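Interferon gamma receptor 1 (Gallus gallus, PDB 4EQ3) probably binds the cytokine interferon gamma as a transmembrane receptor, through an extracellular part built of two fibronectin type III-like domains. Local coordinates at residues 39-43 against 59-65. Sequence-based numbering, arbitrary orientation.
Sequences PHFVV and CVNISAT
Phe41 lays its ring on the face of the sheet it shares with Ile62, where the side chain of Thr65 runs alongside in the same direction and brings CG2 to within 3.9 Å of Phe41 CE2. With CG anti to its carbonyl carbon (chi1 -55°), the ring reaches the backbone beyond Ile62: Phe41 CD2 is 3.5 Å from Ala64 O, and Ser63 O approaches the rim of the ring, roughly level with it. Trp30 and Tyr32 meet the same ring edge-to-face, so aromatic neighbours and carbonyls together confine it. Further along, Val43 CB rests 3.9 Å from Cys59 CB, while Cys59 SG is tied to Cys67 in a disulfide. Val42 and Val60 occupy the other face, where Val42 CG2 meets Val60 CG1 at 4.3 Å.

The pairing illustrates how an antiparallel hairpin absorbs an extra residue. Strands 40-46 and 54-62, neighbours in a four-strand sheet of the N-terminal fibronectin type III-like domain, slip by one position at a G1 beta bulge, where Asn61 and Ile62 share Phe41 as their partner. Asn61, first of the two bulge residues, takes a left-handed conformation (phi 57°), and its side chain stands alongside Val42. Phe41 and Ile62 form the hydrogen-bonded pair: Phe41 N donates to Ile62 O at 2.8 Å, and Ile62 N returns a longer bond to Phe41 O. Past the bulge, Val43 N binds Cys59 O with an N-H...O angle of 161°.

Ile62 O also receives a CA-H...O contact from His40, whose imidazole brings CD2 to 3.6 Å from Asn61 O. Where the strands part, a water donates to both Pro39 O and Ser63 O, the latter at 2.9 Å.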
loop_
_atom_site.group_PDB
_atom_site.type_symbol
_atom_site.label_atom_id
_atom_site.label_comp_id
_atom_site.label_asym_id
_atom_site.label_seq_id
_atom_site.Cartn_x
_atom_site.Cartn_y
_atom_site.Cartn_z
ATOM N N PRO A 39 -20.744 -20.626 9.895
ATOM C CA PRO A 39 -19.603 -20.398 10.758
ATOM C C PRO A 39 -19.354 -18.929 11.033
ATOM O O PRO A 39 -19.690 -18.090 10.258
ATOM C CB PRO A 39 -18.450 -20.965 9.958
ATOM C CG PRO A 39 -18.980 -21.645 8.874
ATOM C CD PRO A 39 -20.352 -21.228 8.624
ATOM N N HIS A 40 -18.802 -18.647 12.193
ATOM C CA HIS A 40 -18.307 -17.309 12.496
ATOM C C HIS A 40 -16.846 -17.444 12.897
ATOM O O HIS A 40 -16.388 -18.538 13.213
ATOM C CB HIS A 40 -19.114 -16.653 13.615
ATOM C CG HIS A 40 -20.534 -16.366 13.244
ATOM N ND1 HIS A 40 -21.495 -17.351 13.162
ATOM C CD2 HIS A 40 -21.158 -15.204 12.935
ATOM C CE1 HIS A 40 -22.650 -16.807 12.819
ATOM N NE2 HIS A 40 -22.472 -15.506 12.676
ATOM N N PHE A 41 -16.107 -16.343 12.884
ATOM C CA PHE A 41 -14.670 -16.430 13.110
ATOM C C PHE A 41 -14.171 -15.438 14.155
ATOM O O PHE A 41 -14.814 -14.428 14.425
ATOM C CB PHE A 41 -13.912 -16.245 11.791
ATOM C CG PHE A 41 -14.334 -17.204 10.711
ATOM C CD1 PHE A 41 -13.900 -18.520 10.727
ATOM C CD2 PHE A 41 -15.163 -16.787 9.679
ATOM C CE1 PHE A 41 -14.290 -19.408 9.738
ATOM C CE2 PHE A 41 -15.559 -17.669 8.683
ATOM C CZ PHE A 41 -15.126 -18.979 8.710
ATOM N N VAL A 42 -13.024 -15.749 14.752
ATOM C CA VAL A 42 -12.376 -14.824 15.673
ATOM C C VAL A 42 -10.922 -14.625 15.279
ATOM O O VAL A 42 -10.162 -15.592 15.165
ATOM C CB VAL A 42 -12.432 -15.317 17.131
ATOM C CG1 VAL A 42 -11.816 -14.281 18.050
ATOM C CG2 VAL A 42 -13.880 -15.591 17.537
ATOM N N VAL A 43 -10.539 -13.368 15.084
ATOM C CA VAL A 43 -9.186 -13.037 14.647
ATOM C C VAL A 43 -8.408 -12.388 15.784
ATOM O O VAL A 43 -8.928 -11.499 16.466
ATOM C CB VAL A 43 -9.197 -12.059 13.458
ATOM C CG1 VAL A 43 -7.778 -11.716 13.038
ATOM C CG2 VAL A 43 -9.990 -12.641 12.294
ATOM N N CYS A 59 -13.215 -7.783 14.593
ATOM C CA CYS A 59 -13.285 -9.079 13.927
ATOM C C CYS A 59 -13.521 -10.223 14.919
ATOM O O CYS A 59 -12.798 -11.225 14.923
ATOM C CB CYS A 59 -12.019 -9.336 13.093
ATOM S SG CYS A 59 -11.726 -8.148 11.750
ATOM N N VAL A 60 -14.542 -10.067 15.756
ATOM C CA VAL A 60 -14.956 -11.132 16.660
ATOM C C VAL A 60 -16.368 -11.563 16.294
ATOM O O VAL A 60 -17.259 -10.723 16.138
ATOM C CB VAL A 60 -14.931 -10.679 18.135
ATOM C CG1 VAL A 60 -15.273 -11.846 19.055
ATOM C CG2 VAL A 60 -13.569 -10.118 18.496
ATOM N N ASN A 61 -16.553 -12.847 16.157
ATOM C CA ASN A 61 -17.828 -13.413 15.795
ATOM C C ASN A 61 -18.349 -12.854 14.492
ATOM O O ASN A 61 -19.465 -12.449 14.430
ATOM C CB ASN A 61 -18.890 -13.155 16.882
ATOM C CG ASN A 61 -18.572 -13.804 18.209
ATOM O OD1 ASN A 61 -17.889 -14.783 18.285
ATOM N ND2 ASN A 61 -19.133 -13.265 19.249
ATOM N N ILE A 62 -17.507 -12.801 13.470
ATOM C CA ILE A 62 -17.879 -12.285 12.162
ATOM C C ILE A 62 -18.128 -13.429 11.199
ATOM O O ILE A 62 -17.522 -14.498 11.325
ATOM C CB ILE A 62 -16.803 -11.364 11.571
ATOM C CG1 ILE A 62 -15.438 -12.059 11.562
ATOM C CG2 ILE A 62 -16.727 -10.080 12.350
ATOM C CD1 ILE A 62 -14.416 -11.392 10.635
ATOM N N SER A 63 -19.033 -13.206 10.244
ATOM C CA SER A 63 -19.357 -14.231 9.261
ATOM C C SER A 63 -18.465 -14.110 8.029
ATOM O O SER A 63 -18.260 -15.088 7.303
ATOM C CB SER A 63 -20.823 -14.125 8.843
ATOM O OG SER A 63 -21.069 -12.892 8.185
ATOM N N ALA A 64 -17.951 -12.907 7.791
ATOM C CA ALA A 64 -17.061 -12.665 6.654
ATOM C C ALA A 64 -15.770 -13.469 6.766
ATOM O O ALA A 64 -15.314 -13.778 7.860
ATOM C CB ALA A 64 -16.745 -11.190 6.539
ATOM N N THR A 65 -15.191 -13.818 5.624
ATOM C CA THR A 65 -13.935 -14.552 5.606
ATOM C C THR A 65 -12.779 -13.595 5.348
ATOM O O THR A 65 -11.831 -13.924 4.633
ATOM C CB THR A 65 -13.948 -15.649 4.537
ATOM O OG1 THR A 65 -14.465 -15.111 3.315
ATOM C CG2 THR A 65 -14.828 -16.814 4.977
HETATM O O HOH W 1 -19.338 -17.774 7.194
#